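Local coordinates for ESAT-6/WXG100 secretion system protein (Streptococcus gallolyticus, PDB 7JQE), which is EsaA, a membrane subunit of the bacterial type VIIb secretion system, and probably helps export toxins and other proteins, at the interface of chains A and B. Numbering follows the deposited sequence. Chains: chain A/B, ESAT-6/WXG100 secretion system protein.

Contact 1 and contact 2 are neighbouring patches of one two-fold interface between two copies of the EsaA extracellular region, their C-alpha centres about 6 Å apart. A:Thr425, A:Val448 and B:Val448 belong to both, linking the C-terminal end of helix 396-427 with the short helix 448-451. The patches are partial twins: in each, Tyr192 and Tyr452 of one chain meet Val448 of the other. Contact 1 adds the Thr425-Leu426 packing, and contact 2 adds A:Pro430 and the hydrogen bond to the loop at A:Asn446. This arrangement is consistent with a dimer, although the assembly alone does not prove that it forms in the cell.

Contact 1: the interface of chains A and B. Residues chain A 192, 422, 425-426, 448, 452; chain B 425-426, 448.
B:Thr425 and A:Leu426 meet through methyl groups where two copies of helix 396-427 end at the two-fold interface of the EsaA extracellular region. CG2 of B:Thr425 lies 3.7 Å from CD2 of A:Leu426, and the exchanged pair, A:Thr425 with B:Leu426, repeats the fit. Threonine suits this place because its two branches do different work: the methyl joins the apolar packing while the hydroxyl faces another neighbour. In B:Thr425 CG2 stands anti to the backbone N and OG1 beside it (chi1 -54°), which turns OG1 toward the aliphatic start of A:Met422, 3.5 Å from its CG. A:Met422 is a selenomethionine, and its flexible chain runs extended beyond CG.

Near the two-fold axis the valines of the short helices 448-451 face each other, CG1 of A:Val448 lying 3.5 Å from CG1 of B:Val448. Small branched side chains let the chains approach closely here. The second methyl of B:Val448, CG2, rests against the phenol end of A:Tyr192, 3.7 Å from CZ and displaced to one face of the ring. It also meets the CD2-CE2 edge of A:Tyr452 close to the ring plane, 4.0 Å from CE2, and thus sits in the corner formed by the two tyrosines. The CE1 corner of A:Tyr192 reaches the backbone carbonyl O of B:Thr425 at 3.7 Å.

Behind this shell, CD2 of A:Leu426 lies 4.2 Å above the plane of the A:Tyr192 ring, toward its rim and on the same face as B:Val448. The leucine therefore supports the tyrosine within its own chain while also packing against B:Thr425, coupling helix 191-200 to helix 396-427.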
loop_
_atom_site.group_PDB
_atom_site.type_symbol
_atom_site.label_atom_id
_atom_site.label_comp_id
_atom_site.label_asym_id
_atom_site.label_seq_id
_atom_site.Cartn_x
_atom_site.Cartn_y
_atom_site.Cartn_z
ATOM N N TYR A 192 -3.341 -7.925 -8.209
ATOM C CA TYR A 192 -2.687 -7.419 -7.006
ATOM C C TYR A 192 -1.478 -8.276 -6.648
ATOM O O TYR A 192 -0.371 -7.760 -6.459
ATOM C CB TYR A 192 -3.678 -7.361 -5.844
ATOM C CG TYR A 192 -4.769 -6.335 -6.039
ATOM C CD1 TYR A 192 -4.538 -4.992 -5.782
ATOM C CD2 TYR A 192 -6.028 -6.708 -6.488
ATOM C CE1 TYR A 192 -5.532 -4.050 -5.963
ATOM C CE2 TYR A 192 -7.024 -5.774 -6.673
ATOM C CZ TYR A 192 -6.774 -4.448 -6.409
ATOM O OH TYR A 192 -7.767 -3.512 -6.589
HETATM N N MSE A 422 1.246 -2.484 0.389
HETATM C CA MSE A 422 0.251 -3.172 -0.422
HETATM C C MSE A 422 -0.281 -4.378 0.335
HETATM O O MSE A 422 -1.490 -4.537 0.500
HETATM C CB MSE A 422 0.844 -3.606 -1.757
HETATM C CG MSE A 422 1.153 -2.460 -2.701
HETATM SE SE MSE A 422 2.052 -3.078 -4.324
HETATM C CE MSE A 422 1.944 -1.432 -5.367
ATOM N N THR A 425 -2.492 -3.442 3.208
ATOM C CA THR A 425 -3.790 -2.876 2.861
ATOM C C THR A 425 -4.763 -3.933 2.357
ATOM O O THR A 425 -5.981 -3.752 2.467
ATOM C CB THR A 425 -3.619 -1.789 1.800
ATOM O OG1 THR A 425 -2.663 -0.822 2.256
ATOM C CG2 THR A 425 -4.941 -1.094 1.524
ATOM N N LEU A 426 -4.251 -5.027 1.799
ATOM C CA LEU A 426 -5.092 -6.087 1.264
ATOM C C LEU A 426 -5.432 -7.148 2.303
ATOM O O LEU A 426 -6.542 -7.687 2.288
ATOM C CB LEU A 426 -4.409 -6.746 0.062
ATOM C CG LEU A 426 -4.254 -5.868 -1.184
ATOM C CD1 LEU A 426 -3.439 -6.577 -2.259
ATOM C CD2 LEU A 426 -5.618 -5.459 -1.728
ATOM N N VAL A 448 -9.529 -6.592 2.880
ATOM C CA VAL A 448 -9.872 -6.382 1.478
ATOM C C VAL A 448 -9.821 -7.697 0.713
ATOM O O VAL A 448 -10.639 -7.935 -0.184
ATOM C CB VAL A 448 -8.947 -5.323 0.851
ATOM C CG1 VAL A 448 -9.152 -5.264 -0.658
ATOM C CG2 VAL A 448 -9.202 -3.956 1.495
ATOM N N TYR A 452 -13.593 -8.055 -1.138
ATOM C CA TYR A 452 -13.674 -7.569 -2.512
ATOM C C TYR A 452 -14.829 -8.240 -3.250
ATOM O O TYR A 452 -14.852 -9.463 -3.405
ATOM C CB TYR A 452 -12.355 -7.834 -3.231
ATOM C CG TYR A 452 -12.210 -7.159 -4.579
ATOM C CD1 TYR A 452 -12.861 -7.658 -5.703
ATOM C CD2 TYR A 452 -11.395 -6.038 -4.734
ATOM C CE1 TYR A 452 -12.722 -7.048 -6.940
ATOM C CE2 TYR A 452 -11.248 -5.422 -5.966
ATOM C CZ TYR A 452 -11.910 -5.932 -7.065
ATOM O OH TYR A 452 -11.762 -5.319 -8.290
ATOM N N THR B 425 -3.365 1.197 -3.949
ATOM C CA THR B 425 -4.002 -0.111 -3.847
ATOM C C THR B 425 -5.508 -0.005 -3.657
ATOM O O THR B 425 -6.242 -0.934 -4.013
ATOM C CB THR B 425 -3.392 -0.899 -2.687
ATOM O OG1 THR B 425 -1.968 -0.954 -2.842
ATOM C CG2 THR B 425 -3.946 -2.313 -2.649
ATOM N N LEU B 426 -5.982 1.104 -3.093
ATOM C CA LEU B 426 -7.403 1.296 -2.845
ATOM C C LEU B 426 -8.121 1.952 -4.017
ATOM O O LEU B 426 -9.279 1.621 -4.290
ATOM C CB LEU B 426 -7.607 2.138 -1.582
ATOM C CG LEU B 426 -7.188 1.481 -0.264
ATOM C CD1 LEU B 426 -7.303 2.458 0.900
ATOM C CD2 LEU B 426 -8.018 0.231 0.003
ATOM N N VAL B 448 -10.577 -1.117 -5.424
ATOM C CA VAL B 448 -10.992 -1.617 -4.118
ATOM C C VAL B 448 -11.988 -0.665 -3.473
ATOM O O VAL B 448 -12.929 -1.101 -2.798
ATOM C CB VAL B 448 -9.764 -1.851 -3.219
ATOM C CG1 VAL B 448 -10.200 -2.155 -1.791
ATOM C CG2 VAL B 448 -8.906 -2.987 -3.786
#

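Contact 2: the interface of chains A and B. Residues chain A 425, 428, 430, 446-448; chain B 192, 448, 452.
B:Tyr192 meets A:Pro430 from one side of its ring plane and the methyls of A:Val448 and A:Thr425 from the other, in a tyrosine-lined patch of the EsaA two-fold interface. A:Pro430 comes from above one face at the CE2-CZ rim, its CB 3.7 Å from CE2, and CG extends toward the phenol end. A rigid proline suits this rim, presenting CB and CG with little flexibility to lose. On the opposite side of the plane, CG2 of A:Val448 lies beyond the phenol end, 3.7 Å from CZ, and CG2 of A:Thr425 lies off the CE1 edge, 4.1 Å from CE1. The tyrosine's CG stands anti to its carbonyl carbon (chi1 -67°), directing the ring from helix 191-200 across to chain A.

B:Tyr452 approaches with its ring turned steeply, roughly 70°, against that of B:Tyr192. Its CD2-CE2 edge points at CG2 of A:Val448, with CE2 at 4.0 Å, so one valine methyl is shared by two differently oriented rings. Tyrosine suits this position because its ring edge packs against the methyl and its hydroxyl serves a polar group. The OH donates a short hydrogen bond of 2.5 Å to the backbone O of A:Asn446. It approaches that oxygen at a C=O...donor angle of 131°, slightly out of the carbonyl plane. The acceptor belongs to the loop just before helix 448-451, so the bond ties this backbone segment to the partner chain.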
loop_
_atom_site.group_PDB
_atom_site.type_symbol
_atom_site.label_atom_id
_atom_site.label_comp_id
_atom_site.label_asym_id
_atom_site.label_seq_id
_atom_site.Cartn_x
_atom_site.Cartn_y
_atom_site.Cartn_z
ATOM N N THR A 425 -2.492 -3.442 3.208
ATOM C CA THR A 425 -3.790 -2.876 2.861
ATOM C C THR A 425 -4.763 -3.933 2.357
ATOM O O THR A 425 -5.981 -3.752 2.467
ATOM C CB THR A 425 -3.619 -1.789 1.800
ATOM O OG1 THR A 425 -2.663 -0.822 2.256
ATOM C CG2 THR A 425 -4.941 -1.094 1.524
ATOM N N GLY A 428 -4.758 -6.886 5.903
ATOM C CA GLY A 428 -4.995 -6.427 7.254
ATOM C C GLY A 428 -6.445 -6.045 7.504
ATOM O O GLY A 428 -7.143 -5.528 6.627
ATOM N N PRO A 430 -9.133 -3.536 8.566
ATOM C CA PRO A 430 -9.042 -2.113 8.224
ATOM C C PRO A 430 -8.358 -1.323 9.328
ATOM O O PRO A 430 -8.768 -1.363 10.489
ATOM C CB PRO A 430 -10.506 -1.701 8.053
ATOM C CG PRO A 430 -11.212 -2.976 7.696
ATOM C CD PRO A 430 -10.509 -4.048 8.469
ATOM N N ASN A 446 -12.782 -8.890 7.657
ATOM C CA ASN A 446 -12.949 -7.552 7.099
ATOM C C ASN A 446 -11.820 -7.140 6.160
ATOM O O ASN A 446 -11.843 -6.020 5.637
ATOM C CB ASN A 446 -13.082 -6.531 8.231
ATOM C CG ASN A 446 -14.212 -6.873 9.183
ATOM O OD1 ASN A 446 -15.376 -6.564 8.921
ATOM N ND2 ASN A 446 -13.878 -7.531 10.287
ATOM N N SER A 447 -10.849 -8.015 5.920
ATOM C CA SER A 447 -9.749 -7.676 5.034
ATOM C C SER A 447 -10.261 -7.424 3.623
ATOM O O SER A 447 -11.281 -7.970 3.201
ATOM C CB SER A 447 -8.721 -8.803 5.012
ATOM O OG SER A 447 -9.191 -9.888 4.232
ATOM N N VAL A 448 -9.529 -6.592 2.880
ATOM C CA VAL A 448 -9.872 -6.382 1.478
ATOM C C VAL A 448 -9.821 -7.697 0.713
ATOM O O VAL A 448 -10.639 -7.935 -0.184
ATOM C CB VAL A 448 -8.947 -5.323 0.851
ATOM C CG1 VAL A 448 -9.152 -5.264 -0.658
ATOM C CG2 VAL A 448 -9.202 -3.956 1.495
ATOM N N TYR B 192 -9.416 3.034 6.595
ATOM C CA TYR B 192 -8.350 3.188 5.610
ATOM C C TYR B 192 -7.967 4.654 5.453
ATOM O O TYR B 192 -6.789 5.014 5.553
ATOM C CB TYR B 192 -8.772 2.588 4.269
ATOM C CG TYR B 192 -8.923 1.085 4.307
ATOM C CD1 TYR B 192 -7.815 0.255 4.219
ATOM C CD2 TYR B 192 -10.172 0.497 4.438
ATOM C CE1 TYR B 192 -7.949 -1.118 4.257
ATOM C CE2 TYR B 192 -10.315 -0.874 4.480
ATOM C CZ TYR B 192 -9.202 -1.677 4.388
ATOM O OH TYR B 192 -9.339 -3.046 4.424
ATOM N N VAL B 448 -10.577 -1.117 -5.424
ATOM C CA VAL B 448 -10.992 -1.617 -4.118
ATOM C C VAL B 448 -11.988 -0.665 -3.473
ATOM O O VAL B 448 -12.929 -1.101 -2.798
ATOM C CB VAL B 448 -9.764 -1.851 -3.219
ATOM C CG1 VAL B 448 -10.200 -2.155 -1.791
ATOM C CG2 VAL B 448 -8.906 -2.987 -3.786
ATOM N N TYR B 452 -15.342 -3.038 -2.523
ATOM C CA TYR B 452 -15.377 -3.570 -1.164
ATOM C C TYR B 452 -16.813 -3.891 -0.753
ATOM O O TYR B 452 -17.669 -3.006 -0.710
ATOM C CB TYR B 452 -14.760 -2.562 -0.200
ATOM C CG TYR B 452 -14.504 -3.083 1.199
ATOM C CD1 TYR B 452 -15.546 -3.234 2.109
ATOM C CD2 TYR B 452 -13.211 -3.396 1.621
ATOM C CE1 TYR B 452 -15.313 -3.700 3.393
ATOM C CE2 TYR B 452 -12.968 -3.862 2.902
ATOM C CZ TYR B 452 -14.020 -4.009 3.785
ATOM O OH TYR B 452 -13.776 -4.472 5.059
#